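Local coordinates for Tat pathway signal sequence domain protein (Parabacteroides merdae, PDB 4Q9A) that probably hydrolyses ester bonds as a GDSL-like lipase or acylhydrolase, at residues A[41-47]-A[68-73]; A[54-59]-A[219-223]; A[49-54]-A[212-218]. All coordinates share one frame; numbering follows the deposited sequence.

Interaction 1: residues A[41-47]-A[68-73]; sequences CNTMEQF and PKIYNR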
loop_
_atom_site.group_PDB
_atom_site.type_symbol
_atom_site.label_atom_id
_atom_site.label_comp_id
_atom_site.label_asym_id
_atom_site.label_seq_id
_atom_site.Cartn_x
_atom_site.Cartn_y
_atom_site.Cartn_z
ATOM N N CYS A 41 1.312 13.903 -10.147
ATOM C CA CYS A 41 0.531 13.272 -9.095
ATOM C C CYS A 41 0.535 11.771 -9.312
ATOM O O CYS A 41 1.009 11.276 -10.340
ATOM C CB CYS A 41 -0.892 13.808 -9.092
ATOM S SG CYS A 41 -1.801 13.531 -10.647
ATOM N N ASN A 42 -0.016 11.053 -8.333
ATOM C CA ASN A 42 -0.313 9.625 -8.314
ATOM C C ASN A 42 0.840 8.699 -8.736
ATOM O O ASN A 42 0.577 7.649 -9.331
ATOM C CB ASN A 42 -1.574 9.354 -9.155
ATOM C CG ASN A 42 -2.745 10.236 -8.773
ATOM O OD1 ASN A 42 -2.804 10.806 -7.674
ATOM N ND2 ASN A 42 -3.702 10.375 -9.674
ATOM N N THR A 43 2.090 9.027 -8.337
ATOM C CA THR A 43 3.256 8.163 -8.599
ATOM C C THR A 43 3.947 7.771 -7.289
ATOM O O THR A 43 3.754 8.430 -6.267
ATOM C CB THR A 43 4.305 8.804 -9.571
ATOM O OG1 THR A 43 5.080 9.814 -8.909
ATOM C CG2 THR A 43 3.717 9.285 -10.912
HETATM N N MSE A 44 4.803 6.729 -7.342
HETATM C CA MSE A 44 5.622 6.282 -6.210
HETATM C C MSE A 44 6.537 7.421 -5.741
HETATM O O MSE A 44 6.650 7.685 -4.546
HETATM C CB MSE A 44 6.458 5.073 -6.634
HETATM C CG MSE A 44 5.716 3.754 -6.489
HETATM SE SE MSE A 44 5.473 3.275 -4.616
HETATM C CE MSE A 44 7.377 2.820 -4.181
ATOM N N GLU A 45 7.154 8.115 -6.720
ATOM C CA GLU A 45 8.033 9.272 -6.553
ATOM C C GLU A 45 7.303 10.406 -5.835
ATOM O O GLU A 45 7.916 11.096 -5.016
ATOM C CB GLU A 45 8.533 9.783 -7.920
ATOM C CG GLU A 45 9.374 8.818 -8.739
ATOM C CD GLU A 45 8.666 7.670 -9.434
ATOM O OE1 GLU A 45 7.479 7.820 -9.805
ATOM O OE2 GLU A 45 9.315 6.617 -9.627
ATOM N N GLN A 46 5.994 10.599 -6.142
ATOM C CA GLN A 46 5.199 11.669 -5.552
ATOM C C GLN A 46 4.898 11.367 -4.085
ATOM O O GLN A 46 5.105 12.235 -3.234
ATOM C CB GLN A 46 3.899 11.884 -6.365
ATOM C CG GLN A 46 2.959 12.979 -5.845
ATOM C CD GLN A 46 3.515 14.396 -5.807
ATOM O OE1 GLN A 46 3.433 15.091 -4.786
ATOM N NE2 GLN A 46 4.018 14.896 -6.926
ATOM N N PHE A 47 4.455 10.129 -3.803
ATOM C CA PHE A 47 3.996 9.660 -2.503
ATOM C C PHE A 47 5.083 9.269 -1.506
ATOM O O PHE A 47 4.930 9.519 -0.296
ATOM C CB PHE A 47 3.081 8.434 -2.703
ATOM C CG PHE A 47 1.851 8.672 -3.543
ATOM C CD1 PHE A 47 1.161 9.879 -3.470
ATOM C CD2 PHE A 47 1.325 7.656 -4.336
ATOM C CE1 PHE A 47 0.021 10.095 -4.247
ATOM C CE2 PHE A 47 0.169 7.863 -5.093
ATOM C CZ PHE A 47 -0.479 9.078 -5.039
ATOM N N PRO A 68 -8.998 10.993 -8.777
ATOM C CA PRO A 68 -8.400 12.051 -7.953
ATOM C C PRO A 68 -6.913 12.275 -8.243
ATOM O O PRO A 68 -6.206 11.346 -8.666
ATOM C CB PRO A 68 -8.613 11.541 -6.524
ATOM C CG PRO A 68 -8.733 10.094 -6.631
ATOM C CD PRO A 68 -9.281 9.781 -7.977
ATOM N N LYS A 69 -6.460 13.518 -8.049
ATOM C CA LYS A 69 -5.058 13.890 -8.236
ATOM C C LYS A 69 -4.489 14.069 -6.838
ATOM O O LYS A 69 -4.877 15.013 -6.135
ATOM C CB LYS A 69 -4.898 15.160 -9.115
ATOM C CG LYS A 69 -5.851 15.277 -10.323
ATOM C CD LYS A 69 -5.270 16.202 -11.398
ATOM C CE LYS A 69 -6.330 16.899 -12.198
ATOM N NZ LYS A 69 -5.750 17.837 -13.182
ATOM N N ILE A 70 -3.646 13.108 -6.399
ATOM C CA ILE A 70 -3.094 13.075 -5.040
ATOM C C ILE A 70 -1.616 13.508 -5.022
ATOM O O ILE A 70 -0.802 13.049 -5.834
ATOM C CB ILE A 70 -3.318 11.687 -4.373
ATOM C CG1 ILE A 70 -4.794 11.222 -4.556
ATOM C CG2 ILE A 70 -2.962 11.739 -2.879
ATOM C CD1 ILE A 70 -5.096 9.804 -4.218
ATOM N N TYR A 71 -1.296 14.416 -4.084
ATOM C CA TYR A 71 0.029 15.014 -3.899
ATOM C C TYR A 71 0.495 14.890 -2.453
ATOM O O TYR A 71 -0.339 14.821 -1.547
ATOM C CB TYR A 71 -0.005 16.508 -4.311
ATOM C CG TYR A 71 -0.212 16.709 -5.792
ATOM C CD1 TYR A 71 0.859 16.667 -6.677
ATOM C CD2 TYR A 71 -1.481 16.942 -6.312
ATOM C CE1 TYR A 71 0.674 16.849 -8.044
ATOM C CE2 TYR A 71 -1.679 17.123 -7.681
ATOM C CZ TYR A 71 -0.595 17.081 -8.543
ATOM O OH TYR A 71 -0.747 17.234 -9.896
ATOM N N ASN A 72 1.831 14.890 -2.248
ATOM C CA ASN A 72 2.486 14.845 -0.938
ATOM C C ASN A 72 3.496 15.986 -0.861
ATOM O O ASN A 72 4.348 16.112 -1.748
ATOM C CB ASN A 72 3.168 13.480 -0.705
ATOM C CG ASN A 72 3.833 13.249 0.649
ATOM O OD1 ASN A 72 3.990 14.143 1.499
ATOM N ND2 ASN A 72 4.301 12.025 0.859
ATOM N N ARG A 73 3.394 16.839 0.176
ATOM C CA ARG A 73 4.355 17.936 0.323
ATOM C C ARG A 73 5.071 17.928 1.702
ATOM O O ARG A 73 5.816 18.871 2.010
ATOM C CB ARG A 73 3.714 19.301 0.027
ATOM C CG ARG A 73 3.550 19.574 -1.472
ATOM C CD ARG A 73 4.845 19.506 -2.284
ATOM N NE ARG A 73 4.769 18.528 -3.374
ATOM C CZ ARG A 73 5.781 18.215 -4.182
ATOM N NH1 ARG A 73 6.971 18.787 -4.025
ATOM N NH2 ARG A 73 5.620 17.303 -5.130
#
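Residues 41-47 run from a loop into a short helix. The loop passes beside Ile70, and the helix ends near Asn72. The CA atoms of Cys41 and Ile70 are 5.4 Å apart, those of Phe47 and Asn72 5.6 Å. One backbone bond joins the segments, nearly straight at 170°, from Asn42 N to Ile70 O (3.3 Å). The side chain of Asn42 adds two more. Asn42 OD1 accepts from Ile70 N at 2.8 Å, and its ND2 donates to Pro68 O. Strand 69-72 is an outermost strand of this chain's parallel sheet and pairs with strand 21-26 at its other edge. Asn42 and Gln46 take up backbone groups on the edge without a strand neighbour. The CG of Gln46 stands opposite its backbone N (chi1 180°), and the chain bends at chi2. This brings Gln46 OE1 to Asn72 N (3.0 Å), which approaches on a lone pair, and to Arg73 NH2 (3.1 Å). Gln46 NE2 donates to Arg40 O, while Arg73 NH2 also binds Ser38 O. Cys41 CB lies over one face of the Tyr71 ring in a CH-pi contact, 3.7 Å from the centroid. Asn72 ND2 reaches Phe47 O from above the carbonyl plane.

Interaction 2: residues A[54-59]-A[219-223]; sequences FTATQL and ANMWM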
loop_
_atom_site.group_PDB
_atom_site.type_symbol
_atom_site.label_atom_id
_atom_site.label_comp_id
_atom_site.label_asym_id
_atom_site.label_seq_id
_atom_site.Cartn_x
_atom_site.Cartn_y
_atom_site.Cartn_z
ATOM N N PHE A 54 -0.113 4.371 1.086
ATOM C CA PHE A 54 -1.146 3.391 1.394
ATOM C C PHE A 54 -2.550 3.987 1.443
ATOM O O PHE A 54 -3.501 3.283 1.109
ATOM C CB PHE A 54 -0.789 2.653 2.679
ATOM C CG PHE A 54 0.488 1.875 2.467
ATOM C CD1 PHE A 54 0.500 0.721 1.682
ATOM C CD2 PHE A 54 1.698 2.345 2.970
ATOM C CE1 PHE A 54 1.696 0.035 1.423
ATOM C CE2 PHE A 54 2.891 1.654 2.730
ATOM C CZ PHE A 54 2.881 0.499 1.959
ATOM N N THR A 55 -2.669 5.269 1.800
ATOM C CA THR A 55 -3.927 6.013 1.834
ATOM C C THR A 55 -4.309 6.389 0.401
ATOM O O THR A 55 -5.463 6.241 0.002
ATOM C CB THR A 55 -3.772 7.272 2.709
ATOM O OG1 THR A 55 -2.985 6.970 3.862
ATOM C CG2 THR A 55 -5.103 7.872 3.120
ATOM N N ALA A 56 -3.318 6.896 -0.364
ATOM C CA ALA A 56 -3.471 7.335 -1.744
ATOM C C ALA A 56 -3.997 6.209 -2.632
ATOM O O ALA A 56 -5.000 6.396 -3.328
ATOM C CB ALA A 56 -2.152 7.851 -2.269
ATOM N N THR A 57 -3.365 5.022 -2.554
ATOM C CA THR A 57 -3.717 3.858 -3.365
ATOM C C THR A 57 -5.167 3.395 -3.069
ATOM O O THR A 57 -5.882 3.016 -4.007
ATOM C CB THR A 57 -2.693 2.766 -3.185
ATOM O OG1 THR A 57 -2.515 2.512 -1.789
ATOM C CG2 THR A 57 -1.362 3.117 -3.841
ATOM N N GLN A 58 -5.619 3.513 -1.795
ATOM C CA GLN A 58 -6.994 3.185 -1.399
ATOM C C GLN A 58 -7.958 4.170 -2.038
ATOM O O GLN A 58 -9.040 3.773 -2.486
ATOM C CB GLN A 58 -7.151 3.196 0.129
ATOM C CG GLN A 58 -6.480 2.020 0.799
ATOM C CD GLN A 58 -6.910 1.884 2.227
ATOM O OE1 GLN A 58 -8.099 1.754 2.525
ATOM N NE2 GLN A 58 -5.945 1.834 3.137
ATOM N N LEU A 59 -7.534 5.457 -2.115
ATOM C CA LEU A 59 -8.301 6.535 -2.724
ATOM C C LEU A 59 -8.339 6.362 -4.258
ATOM O O LEU A 59 -9.413 6.456 -4.869
ATOM C CB LEU A 59 -7.688 7.890 -2.331
ATOM C CG LEU A 59 -7.993 8.391 -0.919
ATOM C CD1 LEU A 59 -7.000 9.470 -0.476
ATOM C CD2 LEU A 59 -9.429 8.865 -0.809
ATOM N N ALA A 219 -3.384 4.453 7.294
ATOM C CA ALA A 219 -4.127 4.592 6.038
ATOM C C ALA A 219 -5.596 4.201 6.240
ATOM O O ALA A 219 -6.488 4.956 5.851
ATOM C CB ALA A 219 -3.496 3.730 4.950
ATOM N N ASN A 220 -5.835 3.057 6.906
ATOM C CA ASN A 220 -7.166 2.529 7.194
ATOM C C ASN A 220 -7.951 3.473 8.109
ATOM O O ASN A 220 -9.151 3.676 7.892
ATOM C CB ASN A 220 -7.062 1.139 7.828
ATOM C CG ASN A 220 -6.455 0.059 6.956
ATOM O OD1 ASN A 220 -6.252 0.222 5.745
ATOM N ND2 ASN A 220 -6.180 -1.093 7.558
HETATM N N MSE A 221 -7.266 4.063 9.113
HETATM C CA MSE A 221 -7.861 5.014 10.060
HETATM C C MSE A 221 -8.346 6.273 9.333
HETATM O O MSE A 221 -9.473 6.731 9.537
HETATM C CB MSE A 221 -6.846 5.394 11.133
HETATM C CG MSE A 221 -6.516 4.262 12.085
HETATM SE SE MSE A 221 -5.896 4.953 13.788
HETATM C CE MSE A 221 -7.598 5.684 14.398
ATOM N N TRP A 222 -7.478 6.800 8.471
ATOM C CA TRP A 222 -7.708 7.964 7.644
ATOM C C TRP A 222 -8.890 7.723 6.710
ATOM O O TRP A 222 -9.780 8.572 6.640
ATOM C CB TRP A 222 -6.439 8.286 6.858
ATOM C CG TRP A 222 -6.369 9.680 6.324
ATOM C CD1 TRP A 222 -5.594 10.701 6.796
ATOM C CD2 TRP A 222 -6.989 10.164 5.123
ATOM N NE1 TRP A 222 -5.705 11.800 5.975
ATOM C CE2 TRP A 222 -6.558 11.498 4.939
ATOM C CE3 TRP A 222 -7.874 9.597 4.180
ATOM C CZ2 TRP A 222 -7.008 12.283 3.873
ATOM C CZ3 TRP A 222 -8.301 10.367 3.113
ATOM C CH2 TRP A 222 -7.881 11.695 2.971
HETATM N N MSE A 223 -8.944 6.564 6.037
HETATM C CA MSE A 223 -10.070 6.274 5.148
HETATM C C MSE A 223 -11.375 6.204 5.952
HETATM O O MSE A 223 -12.391 6.720 5.504
HETATM C CB MSE A 223 -9.829 4.984 4.369
HETATM C CG MSE A 223 -8.700 5.092 3.364
HETATM SE SE MSE A 223 -9.007 6.424 1.990
HETATM C CE MSE A 223 -10.182 5.358 0.876
#
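Gln58 reaches Asn220 and Met223 with CG beside its backbone N and the chain extended beyond it (chi2 -167°). Trp222 holds CG on the far side of CB from its backbone N (chi1 -161°), and its indole lies next to Thr55 and Leu59. Met223, deposited as selenomethionine, folds back. Met223 SE turns to Leu59 CG at 3.7 Å, and its CE packs on Gln58 CB. Gln58 NE2 donates to Asn220 OD1 (3.1 Å) in the carbonyl plane of the acceptor, although the two amides are turned steeply against each other. The same NE2 makes a weak bond to Phe54 O one turn earlier. Gln58 OE1 sits against Met223 CG at 3.5 Å. With a smaller residue such as alanine at Gln58, Asn220 OD1 would probably lose this donor and a gap would open beside Met223 CG.

The axes of segments 54-59 and 219-223 cross at -48° and come within 9.1 Å. They lie on helices 51-62 and 212-226, which cover the parallel sheet of the SGNH hydrolase alpha/beta fold. The CA atoms of Thr55 and Ala219 are 4.4 Å apart, a close approach that the small Ala219 side chain probably allows. Thr55 OG1 is bonded to Tyr51 O, and Thr55 CG2 meets Trp222 CE3 at 3.4 Å. Leu59 CD1 touches Trp222 at CZ3. Trp222 NE1 bonds to Ser100 OG, and the indole meets the Phe24 ring.

Interaction 3: residues A[49-54]-A[212-218]; sequences SGYVLF and LPGRQLM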
loop_
_atom_site.group_PDB
_atom_site.type_symbol
_atom_site.label_atom_id
_atom_site.label_comp_id
_atom_site.label_asym_id
_atom_site.label_seq_id
_atom_site.Cartn_x
_atom_site.Cartn_y
_atom_site.Cartn_z
ATOM N N SER A 49 7.154 6.307 0.624
ATOM C CA SER A 49 6.846 4.979 1.162
ATOM C C SER A 49 6.015 4.973 2.451
ATOM O O SER A 49 5.840 3.893 3.043
ATOM C CB SER A 49 8.146 4.216 1.411
ATOM O OG SER A 49 9.044 4.351 0.320
ATOM N N GLY A 50 5.520 6.139 2.878
ATOM C CA GLY A 50 4.762 6.264 4.126
ATOM C C GLY A 50 3.299 5.911 4.039
ATOM O O GLY A 50 2.829 5.415 3.006
ATOM N N TYR A 51 2.559 6.215 5.125
ATOM C CA TYR A 51 1.104 6.019 5.213
ATOM C C TYR A 51 0.398 6.732 4.037
ATOM O O TYR A 51 -0.674 6.294 3.625
ATOM C CB TYR A 51 0.555 6.535 6.563
ATOM C CG TYR A 51 0.469 8.048 6.668
ATOM C CD1 TYR A 51 1.562 8.801 7.092
ATOM C CD2 TYR A 51 -0.705 8.728 6.333
ATOM C CE1 TYR A 51 1.480 10.190 7.208
ATOM C CE2 TYR A 51 -0.782 10.121 6.404
ATOM C CZ TYR A 51 0.317 10.846 6.837
ATOM O OH TYR A 51 0.257 12.217 6.921
ATOM N N VAL A 52 1.005 7.827 3.508
ATOM C CA VAL A 52 0.441 8.602 2.399
ATOM C C VAL A 52 0.275 7.693 1.171
ATOM O O VAL A 52 -0.792 7.696 0.557
ATOM C CB VAL A 52 1.290 9.856 2.093
ATOM C CG1 VAL A 52 0.812 10.556 0.833
ATOM C CG2 VAL A 52 1.281 10.812 3.274
ATOM N N LEU A 53 1.298 6.876 0.867
ATOM C CA LEU A 53 1.253 5.939 -0.246
ATOM C C LEU A 53 0.035 4.989 -0.097
ATOM O O LEU A 53 -0.774 4.878 -1.017
ATOM C CB LEU A 53 2.587 5.154 -0.323
ATOM C CG LEU A 53 2.616 3.819 -1.074
ATOM C CD1 LEU A 53 2.345 4.011 -2.561
ATOM C CD2 LEU A 53 3.942 3.117 -0.869
ATOM N N PHE A 54 -0.113 4.371 1.086
ATOM C CA PHE A 54 -1.146 3.391 1.394
ATOM C C PHE A 54 -2.550 3.987 1.443
ATOM O O PHE A 54 -3.501 3.283 1.109
ATOM C CB PHE A 54 -0.789 2.653 2.679
ATOM C CG PHE A 54 0.488 1.875 2.467
ATOM C CD1 PHE A 54 0.500 0.721 1.682
ATOM C CD2 PHE A 54 1.698 2.345 2.970
ATOM C CE1 PHE A 54 1.696 0.035 1.423
ATOM C CE2 PHE A 54 2.891 1.654 2.730
ATOM C CZ PHE A 54 2.881 0.499 1.959
ATOM N N LEU A 212 5.971 -0.580 7.985
ATOM C CA LEU A 212 4.914 -1.075 7.087
ATOM C C LEU A 212 3.575 -1.454 7.791
ATOM O O LEU A 212 2.534 -0.977 7.306
ATOM C CB LEU A 212 5.405 -2.226 6.209
ATOM C CG LEU A 212 6.518 -1.866 5.226
ATOM C CD1 LEU A 212 7.077 -3.103 4.558
ATOM C CD2 LEU A 212 6.063 -0.811 4.224
ATOM N N PRO A 213 3.533 -2.201 8.937
ATOM C CA PRO A 213 2.228 -2.503 9.547
ATOM C C PRO A 213 1.529 -1.268 10.106
ATOM O O PRO A 213 0.296 -1.216 10.107
ATOM C CB PRO A 213 2.582 -3.482 10.666
ATOM C CG PRO A 213 3.940 -4.006 10.317
ATOM C CD PRO A 213 4.624 -2.864 9.684
ATOM N N GLY A 214 2.313 -0.294 10.572
ATOM C CA GLY A 214 1.801 0.960 11.128
ATOM C C GLY A 214 1.275 1.915 10.076
ATOM O O GLY A 214 0.324 2.647 10.324
ATOM N N ARG A 215 1.910 1.931 8.910
ATOM C CA ARG A 215 1.546 2.739 7.745
ATOM C C ARG A 215 0.171 2.331 7.238
ATOM O O ARG A 215 -0.708 3.188 7.105
ATOM C CB ARG A 215 2.605 2.573 6.638
ATOM C CG ARG A 215 3.876 3.333 6.935
ATOM C CD ARG A 215 5.014 2.854 6.096
ATOM N NE ARG A 215 6.276 3.200 6.734
ATOM C CZ ARG A 215 7.462 3.130 6.146
ATOM N NH1 ARG A 215 7.562 2.732 4.883
ATOM N NH2 ARG A 215 8.560 3.463 6.812
ATOM N N GLN A 216 -0.026 1.008 7.013
ATOM C CA GLN A 216 -1.286 0.427 6.569
ATOM C C GLN A 216 -2.391 0.756 7.579
ATOM O O GLN A 216 -3.457 1.197 7.156
ATOM C CB GLN A 216 -1.146 -1.099 6.362
ATOM C CG GLN A 216 -2.333 -1.763 5.648
ATOM C CD GLN A 216 -2.587 -1.249 4.236
ATOM O OE1 GLN A 216 -2.014 -1.747 3.242
ATOM N NE2 GLN A 216 -3.505 -0.284 4.113
ATOM N N LEU A 217 -2.112 0.601 8.904
ATOM C CA LEU A 217 -3.046 0.921 9.998
ATOM C C LEU A 217 -3.531 2.383 9.937
ATOM O O LEU A 217 -4.738 2.645 10.064
ATOM C CB LEU A 217 -2.376 0.680 11.357
ATOM C CG LEU A 217 -3.245 0.870 12.587
ATOM C CD1 LEU A 217 -4.122 -0.336 12.806
ATOM C CD2 LEU A 217 -2.401 1.096 13.811
HETATM N N MSE A 218 -2.570 3.316 9.716
HETATM C CA MSE A 218 -2.836 4.741 9.651
HETATM C C MSE A 218 -3.708 5.068 8.471
HETATM O O MSE A 218 -4.667 5.841 8.630
HETATM C CB MSE A 218 -1.537 5.524 9.587
HETATM C CG MSE A 218 -0.814 5.539 10.909
HETATM SE SE MSE A 218 0.917 6.281 10.681
HETATM C CE MSE A 218 0.399 8.133 10.388
#
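Ser49 meets Arg215 through its backbone. Arg215 NH1 lies 2.8 Å from Ser49 O, but the hydrogen bond is weak because it is strongly bent (120° at the hydrogen). The stronger partner of this side chain is Pro210 O, which takes the NE. The Arg215 chain is extended from CG to NE and runs alongside the start of helix 51-62. Arg215 CG passes 3.9 Å from Gly50 C, and Gly50 stands at the N-cap position of that helix.

Tyr51 comes next, and Tyr51 CA is 4.2 Å from Arg215 CA. Its CG sits between the backbone N and the carbonyl carbon (chi1 75°), and the ring extends beside Met218. Met218 is deposited as selenomethionine. Met218 CE lies over one face of the Tyr51 ring, 3.9 Å from the centroid, as a CH-pi contact. The SE is farther off and oblique to the ring, a Met-aromatic contact. Val52 CG2 covers the opposite face, which leaves the ring sandwiched. Tyr51 OH is bonded to Thr30 OG1, so the phenol is held at its polar end as well. Tyr51 CB packs on Arg215 O at 3.6 Å.

Phe54 follows one turn later. Arg215 CB touches the Phe54 ring at CD2 (3.8 Å), and Leu212 CD2 touches it at CZ (4.1 Å). Gln216 OE1 is near Phe54 CD1 at 3.9 Å, with its amide turned steeply against the ring. That OE1 is hydrogen-bonded to Thr57 OG1 of the second subunit, and Phe54 packs on the same Thr57. Met218 and Tyr51 both also touch Leu102 of strand 98-102. This is helix-on-helix packing over the central parallel sheet of the SGNH hydrolase fold, at a place where the second subunit also joins.

In the fold
All three contacts are largely buried, and all touch the second subunit. Interactions 2 and 3 are two parts of one helix pair, 51-62 with 212-226. Their centres are 8 Å apart and they share Phe54. Interaction 1 lies at the end of the sheet and joins strand 69-72 to the loop and short helix that precede helix 51-62. Its chemistry is the most polar, with six hydrogen bonds between 41-47 and 68-73, four involving strand 69-72. The helix pair relies mainly on apolar and aromatic side chains, with one hydrogen bond across each contact, the one in interaction 3 being weak. Interaction 1 meets the pair where Phe47 and Ile70 pack on Ala56.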